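Local structure of lantibiotic dehydratase (Microbispora corallina, 5EHK) at residues D207-D212 / Q278-T283; S179-L184 / A284-L289; D569-P574 / G590-V595. The protein probably dehydrates serine and threonine residues of the NAI-107 precursor peptide, using glutamyl-tRNA as the source of the activating glutamate. All coordinates share one frame; numbering follows the deposited sequence.

Contact 1. Residues D207-D212 / Q278-T283; sequences DRIVLD and QELLIT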
# COMPACT_ATOMS: atom_id res chain seq x y z
N ASP A 207 32.78 2.71 19.48
CA ASP A 207 33.65 3.57 20.28
C ASP A 207 33.27 5.04 20.14
O ASP A 207 34.02 5.93 20.53
CB ASP A 207 35.08 3.43 19.80
CG ASP A 207 35.23 3.88 18.37
OD1 ASP A 207 34.39 3.44 17.53
OD2 ASP A 207 36.14 4.69 18.09
N ARG A 208 32.10 5.30 19.56
CA ARG A 208 31.64 6.67 19.38
C ARG A 208 30.40 6.95 20.22
O ARG A 208 29.58 6.05 20.49
CB ARG A 208 31.29 6.93 17.93
CG ARG A 208 32.38 6.59 16.94
CD ARG A 208 32.39 7.59 15.80
NE ARG A 208 33.75 8.09 15.66
CZ ARG A 208 34.08 9.36 15.48
NH1 ARG A 208 33.14 10.29 15.40
NH2 ARG A 208 35.36 9.69 15.39
N ILE A 209 30.28 8.21 20.64
CA ILE A 209 29.05 8.71 21.24
C ILE A 209 28.26 9.49 20.16
O ILE A 209 28.80 10.33 19.43
CB ILE A 209 29.35 9.52 22.53
CG1 ILE A 209 28.08 9.74 23.34
CG2 ILE A 209 30.01 10.83 22.21
CD1 ILE A 209 27.47 8.45 23.86
N VAL A 210 26.98 9.16 20.01
CA VAL A 210 26.17 9.77 18.97
C VAL A 210 24.95 10.49 19.52
O VAL A 210 24.24 9.95 20.36
CB VAL A 210 25.74 8.74 17.90
CG1 VAL A 210 24.77 9.34 16.90
CG2 VAL A 210 26.96 8.20 17.15
N LEU A 211 24.76 11.73 19.07
CA LEU A 211 23.54 12.49 19.32
C LEU A 211 22.76 12.66 18.01
O LEU A 211 23.17 13.40 17.13
CB LEU A 211 23.86 13.86 19.92
CG LEU A 211 22.68 14.82 20.19
CD1 LEU A 211 21.76 14.20 21.21
CD2 LEU A 211 23.15 16.19 20.69
N ASP A 212 21.64 11.97 17.87
CA ASP A 212 20.81 12.20 16.69
C ASP A 212 20.05 13.52 16.89
O ASP A 212 19.51 13.77 17.97
CB ASP A 212 19.84 11.03 16.44
CG ASP A 212 20.56 9.68 16.27
OD1 ASP A 212 21.56 9.63 15.52
OD2 ASP A 212 20.13 8.67 16.89
N GLN A 278 28.80 20.90 21.73
CA GLN A 278 28.32 19.93 20.76
C GLN A 278 26.98 19.40 21.19
O GLN A 278 26.37 18.57 20.50
CB GLN A 278 29.26 18.73 20.67
CG GLN A 278 30.70 19.01 20.32
CD GLN A 278 31.52 17.72 20.29
OE1 GLN A 278 31.41 16.93 19.35
NE2 GLN A 278 32.32 17.48 21.34
N GLU A 279 26.52 19.89 22.33
CA GLU A 279 25.28 19.44 22.93
C GLU A 279 25.35 18.00 23.41
O GLU A 279 24.33 17.33 23.47
CB GLU A 279 24.10 19.66 21.98
CG GLU A 279 23.52 21.04 22.10
CD GLU A 279 22.33 21.25 21.21
OE1 GLU A 279 22.27 20.59 20.16
OE2 GLU A 279 21.46 22.08 21.57
N LEU A 280 26.55 17.52 23.72
CA LEU A 280 26.70 16.25 24.42
C LEU A 280 26.37 16.52 25.89
O LEU A 280 26.02 15.62 26.64
CB LEU A 280 28.13 15.73 24.31
CG LEU A 280 28.65 15.30 22.94
CD1 LEU A 280 29.84 14.38 23.08
CD2 LEU A 280 27.57 14.63 22.15
N LEU A 281 26.53 17.78 26.30
CA LEU A 281 26.09 18.21 27.62
C LEU A 281 25.08 19.33 27.50
O LEU A 281 25.00 19.99 26.47
CB LEU A 281 27.26 18.66 28.50
CG LEU A 281 28.17 17.58 29.03
CD1 LEU A 281 29.46 18.20 29.56
CD2 LEU A 281 27.46 16.81 30.12
N ILE A 282 24.27 19.50 28.54
CA ILE A 282 23.28 20.55 28.60
C ILE A 282 23.52 21.34 29.88
O ILE A 282 23.45 20.76 30.97
CB ILE A 282 21.87 19.98 28.67
CG1 ILE A 282 21.55 19.20 27.39
CG2 ILE A 282 20.87 21.09 28.91
CD1 ILE A 282 20.18 18.55 27.36
N THR A 283 23.83 22.63 29.75
CA THR A 283 24.12 23.46 30.93
C THR A 283 22.81 23.95 31.52
O THR A 283 21.81 24.01 30.81
CB THR A 283 25.05 24.67 30.62
OG1 THR A 283 24.33 25.66 29.87
CG2 THR A 283 26.25 24.23 29.81

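Contact 2. Residues S179-L184 / A284-L289; sequences SAVHRL and ALRPPL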
# COMPACT_ATOMS: atom_id res chain seq x y z
N SER A 179 21.14 32.37 21.53
CA SER A 179 22.39 32.97 21.03
C SER A 179 23.27 33.52 22.14
O SER A 179 24.50 33.38 22.11
CB SER A 179 22.13 34.03 19.96
OG SER A 179 21.79 33.43 18.72
N ALA A 180 22.64 34.14 23.13
CA ALA A 180 23.35 34.68 24.27
C ALA A 180 23.79 33.60 25.27
O ALA A 180 24.88 33.68 25.83
CB ALA A 180 22.51 35.74 24.97
N VAL A 181 22.93 32.61 25.50
CA VAL A 181 23.23 31.54 26.44
C VAL A 181 24.48 30.79 25.98
O VAL A 181 25.32 30.40 26.79
CB VAL A 181 22.04 30.54 26.57
CG1 VAL A 181 22.40 29.39 27.49
CG2 VAL A 181 20.77 31.25 27.06
N HIS A 182 24.59 30.63 24.66
CA HIS A 182 25.76 30.03 24.03
C HIS A 182 27.04 30.79 24.39
O HIS A 182 28.06 30.18 24.70
CB HIS A 182 25.59 30.04 22.51
CG HIS A 182 24.53 29.11 22.02
ND1 HIS A 182 24.09 29.11 20.72
CD2 HIS A 182 23.82 28.15 22.66
CE1 HIS A 182 23.15 28.19 20.57
NE2 HIS A 182 22.96 27.60 21.73
N ARG A 183 26.96 32.12 24.36
CA ARG A 183 28.12 32.96 24.64
C ARG A 183 28.49 32.83 26.10
O ARG A 183 29.67 32.83 26.44
CB ARG A 183 27.83 34.42 24.30
CG ARG A 183 27.87 34.74 22.80
CD ARG A 183 27.20 36.08 22.50
NE ARG A 183 27.80 37.20 23.23
CZ ARG A 183 27.22 38.38 23.39
NH1 ARG A 183 26.00 38.60 22.90
NH2 ARG A 183 27.83 39.34 24.07
N LEU A 184 27.49 32.69 26.95
CA LEU A 184 27.74 32.41 28.35
C LEU A 184 28.34 31.00 28.55
O LEU A 184 29.12 30.78 29.49
CB LEU A 184 26.44 32.56 29.15
CG LEU A 184 25.91 33.98 29.39
CD1 LEU A 184 24.86 33.98 30.49
CD2 LEU A 184 27.03 34.93 29.75
N ALA A 284 22.82 24.27 32.81
CA ALA A 284 21.62 24.79 33.47
C ALA A 284 21.24 26.17 32.92
O ALA A 284 20.11 26.62 33.07
CB ALA A 284 21.82 24.85 34.98
N LEU A 285 22.20 26.81 32.26
CA LEU A 285 21.96 28.09 31.62
C LEU A 285 20.77 28.10 30.66
O LEU A 285 20.02 29.07 30.62
CB LEU A 285 23.23 28.59 30.92
CG LEU A 285 24.34 29.00 31.88
CD1 LEU A 285 25.58 29.42 31.11
CD2 LEU A 285 23.85 30.13 32.76
N ARG A 286 20.62 27.03 29.90
CA ARG A 286 19.51 26.90 28.96
C ARG A 286 18.18 26.76 29.69
O ARG A 286 18.08 26.07 30.71
CB ARG A 286 19.79 25.74 28.00
CG ARG A 286 20.94 26.03 27.05
CD ARG A 286 21.24 24.86 26.15
NE ARG A 286 22.15 25.23 25.07
CZ ARG A 286 22.77 24.37 24.28
NH1 ARG A 286 22.68 23.06 24.51
NH2 ARG A 286 23.55 24.81 23.30
N PRO A 287 17.16 27.48 29.19
CA PRO A 287 15.84 27.55 29.83
C PRO A 287 15.18 26.19 29.81
O PRO A 287 15.09 25.60 28.73
CB PRO A 287 15.08 28.53 28.93
CG PRO A 287 16.13 29.28 28.15
CD PRO A 287 17.24 28.29 27.96
N PRO A 288 14.75 25.68 30.98
CA PRO A 288 14.14 24.35 31.13
C PRO A 288 12.80 24.18 30.40
O PRO A 288 12.36 23.05 30.21
CB PRO A 288 13.89 24.24 32.64
CG PRO A 288 13.89 25.66 33.13
CD PRO A 288 14.86 26.39 32.26
N LEU A 289 12.19 25.29 29.99
CA LEU A 289 10.83 25.28 29.47
C LEU A 289 9.86 24.63 30.45
O LEU A 289 9.10 23.72 30.10
CB LEU A 289 10.74 24.60 28.09
CG LEU A 289 11.73 25.07 27.04
CD1 LEU A 289 11.38 24.47 25.70
CD2 LEU A 289 11.78 26.57 26.97

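Contact 3. Residues D569-P574 / G590-V595; sequences DVAFIP and GRRISV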
# COMPACT_ATOMS: atom_id res chain seq x y z
N ASP A 569 4.77 14.50 32.83
CA ASP A 569 4.72 15.43 31.71
C ASP A 569 6.06 15.36 30.99
O ASP A 569 7.12 15.28 31.63
CB ASP A 569 4.47 16.85 32.22
CG ASP A 569 3.21 16.95 33.09
OD1 ASP A 569 2.13 16.58 32.56
OD2 ASP A 569 3.28 17.33 34.30
N VAL A 570 6.00 15.33 29.66
CA VAL A 570 7.22 15.30 28.84
C VAL A 570 7.49 16.73 28.47
O VAL A 570 6.57 17.44 28.11
CB VAL A 570 7.06 14.40 27.59
CG1 VAL A 570 5.62 14.35 27.14
CG2 VAL A 570 7.97 14.86 26.45
N ALA A 571 8.74 17.16 28.59
CA ALA A 571 9.15 18.50 28.15
C ALA A 571 10.30 18.37 27.16
O ALA A 571 11.28 17.66 27.43
CB ALA A 571 9.57 19.36 29.37
N PHE A 572 10.20 19.01 26.01
CA PHE A 572 11.28 18.90 25.02
C PHE A 572 11.61 20.23 24.33
O PHE A 572 10.78 21.14 24.26
CB PHE A 572 10.90 17.88 23.96
CG PHE A 572 9.72 18.29 23.15
CD1 PHE A 572 9.87 19.15 22.07
CD2 PHE A 572 8.46 17.85 23.48
CE1 PHE A 572 8.78 19.55 21.34
CE2 PHE A 572 7.36 18.24 22.76
CZ PHE A 572 7.52 19.09 21.68
N ILE A 573 12.81 20.33 23.76
CA ILE A 573 13.13 21.51 22.98
C ILE A 573 12.55 21.39 21.57
O ILE A 573 12.82 20.43 20.86
CB ILE A 573 14.64 21.80 22.94
CG1 ILE A 573 14.89 23.14 22.24
CG2 ILE A 573 15.40 20.67 22.27
CD1 ILE A 573 14.30 24.33 22.98
N PRO A 574 11.71 22.34 21.17
CA PRO A 574 11.15 22.15 19.83
C PRO A 574 12.17 22.45 18.73
O PRO A 574 13.15 23.15 18.99
CB PRO A 574 9.99 23.16 19.79
CG PRO A 574 9.65 23.42 21.26
CD PRO A 574 10.97 23.34 21.96
N GLY A 590 2.88 14.76 39.07
CA GLY A 590 4.02 14.65 39.97
C GLY A 590 5.43 14.71 39.36
O GLY A 590 6.42 14.92 40.06
N ARG A 591 5.52 14.46 38.05
CA ARG A 591 6.81 14.15 37.40
C ARG A 591 7.01 14.84 36.07
O ARG A 591 6.06 15.16 35.34
CB ARG A 591 6.90 12.65 37.13
CG ARG A 591 6.71 11.78 38.35
CD ARG A 591 7.95 11.78 39.22
NE ARG A 591 7.75 10.91 40.37
CZ ARG A 591 7.28 11.34 41.53
NH1 ARG A 591 6.99 12.64 41.66
NH2 ARG A 591 7.11 10.49 42.55
N ARG A 592 8.28 15.03 35.74
CA ARG A 592 8.65 15.54 34.43
C ARG A 592 9.73 14.70 33.78
O ARG A 592 10.68 14.27 34.45
CB ARG A 592 9.08 17.00 34.54
CG ARG A 592 9.95 17.48 33.41
CD ARG A 592 10.20 18.96 33.57
NE ARG A 592 11.38 19.35 32.82
CZ ARG A 592 11.49 20.45 32.08
NH1 ARG A 592 10.47 21.29 31.96
NH2 ARG A 592 12.62 20.69 31.45
N ILE A 593 9.55 14.47 32.48
CA ILE A 593 10.55 13.77 31.66
C ILE A 593 11.18 14.79 30.73
O ILE A 593 10.59 15.22 29.74
CB ILE A 593 9.90 12.65 30.82
CG1 ILE A 593 9.06 11.73 31.72
CG2 ILE A 593 10.95 11.85 30.08
CD1 ILE A 593 8.06 10.88 30.98
N SER A 594 12.39 15.20 31.05
CA SER A 594 13.08 16.17 30.23
C SER A 594 13.73 15.41 29.10
O SER A 594 14.42 14.41 29.34
CB SER A 594 14.15 16.89 31.04
OG SER A 594 13.63 17.35 32.27
N VAL A 595 13.51 15.88 27.87
CA VAL A 595 14.17 15.33 26.70
C VAL A 595 14.88 16.42 25.91
O VAL A 595 14.23 17.22 25.24
CB VAL A 595 13.18 14.66 25.77
CG1 VAL A 595 13.91 13.98 24.65
CG2 VAL A 595 12.32 13.69 26.54

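Contact 1. Residues D207-D212 / Q278-T283
The middle strand of a three-stranded antiparallel sheet, 208-212 between 203-205 and 228-232, packs here against the turn that follows helix 267-278. Three strands followed by three helices are consistent with the winged helix-turn-helix domain that recognises the leader peptide in related lantibiotic dehydratases. The apolar part of the contact centres on the fork of Leu280. Its CD1 meets CG2 of Ile209 tip to tip at 3.7 Å, while CD2 lies more loosely beside the CB of Leu211, 4.4 Å away. Ile209 and Leu211 stand two residues apart on the strand, so both point toward the turn. Ala231 and Val229 of strand 228-232 also touch Leu280 and widen this apolar patch. The backbone supplies no hydrogen bond between the segments. Each is fixed elsewhere: Ile209 and Leu211 pair with Ala231 and Val229, and Leu280 with His199. Asp212 OD1 makes a salt bridge to Arg829 of the second subunit, and Glu279 OE1 takes a weak hydrogen bond from Ser215 N. Glu279 leaves the helical conformation with a positive phi of 67°, which turns the chain toward strand 281-283. Leu211, its CG anti to the backbone N (chi1 178°), reaches across this turn obliquely and sets CD2 3.8 Å from Glu279 CB.

Contact 2. Residues S179-L184 / A284-L289
Val181 CG1 is the central apolar point of this contact, lying 3.6 Å from Leu285 CB and 3.7 Å from Arg286 CG. The Val181 and Leu285 side chains lie alongside one another, pointing opposite ways, whereas Arg286 crosses Val181 obliquely. Nearly one helical turn later, Leu184 CB meets Leu285 CD1 at 3.8 Å, so Leu285 packs against two residues of the same helix face. The CB of His182 points away from the loop, yet its ring swings back to the edge of the Arg286 guanidinium. There NE2 lies 3.3 Å from Arg286 NH2, with ring and guanidinium planes 68° apart; so close a positive charge would probably disfavour protonation of the imidazole. Arg286 gets there as an extended chain from CG to NE, and its NE is held by a salt bridge to Glu185 OE2, an atom that Thr283 OG1 also engages. Further out, helix 294-306 holds the loop: His297 NE2 bonds to Ala284 O, and Val298, Val301 and Val302 pack on Val181, Leu285 and Leu184. Helix 174-185 is thus lined by the loop after strand 281-283 and by helix 294-306, while Leu323 and Leu327 of helix 318-339 touch its Leu184 and Ala180.

Contact 3. Residues D569-P574 / G590-V595
Strands 569-572 and 591-595 run parallel, 27° apart in direction, and Asp569 and Ala571 each use both their N-H and carbonyl groups to bind the partner strand. Asp569 N donates to Arg591 O and its O receives Ile593 N at 2.7 Å; Ala571 N donates to Ile593 O and its O receives Val595 N at 2.9 Å. The two strands frame a beta-alpha-beta unit whose connection holds the short helix 577-580. Val570, Phe572, Ile593 and Val595 share one face, packed on Ala649 and Leu652 of helix 647-656. Phe572 CG sits in the crowded position between backbone N and carbonyl carbon (chi1 65°), which takes the ring away from strand 591-595 and leaves CB to face Val595 CB, 4.3 Å off. On the other face the extended Arg592 chain carries its guanidinium across Ala571, whose CB lies 3.3 Å above the guanidinium plane, offset toward the rim. Arg592 NE donates within that plane to Ser594 OG at 3.1 Å, and Ser594 OG is bonded in turn to Glu605 OE1. Arg592 NH2 is bonded to the carbonyl oxygen of Pro288. Asp569 OD2 is gripped by Ser587 OG and Ser589 N, bonds that would stabilise an ionised carboxylate. The Arg592 guanidinium is therefore fixed in rotation by NE and NH2, its charge probably balanced in part by Glu605 through Ser594.

Overall arrangement
From the N terminus, helix 174-185 supplies the first half of contact 2 and strand 208-212 the first half of contact 1. The chain returns through 278-283, closing the 65-residue loop of contact 1, and runs straight on into 284-289, closing the 99 residues of contact 2. Contact 1 is therefore nested inside contact 2. Contact 3 follows in series and closes a connection of only 15 residues in another sheet. A long, weak ion pair between Glu279 and Arg286 links contacts 1 and 2. Contacts 2 and 3 meet through Arg592 NH2 and Pro288 O, with Leu289 packing on Phe572 and Pro574 beside it, so the 284-289 loop bridges helix 174-185 and the sheet of contact 3.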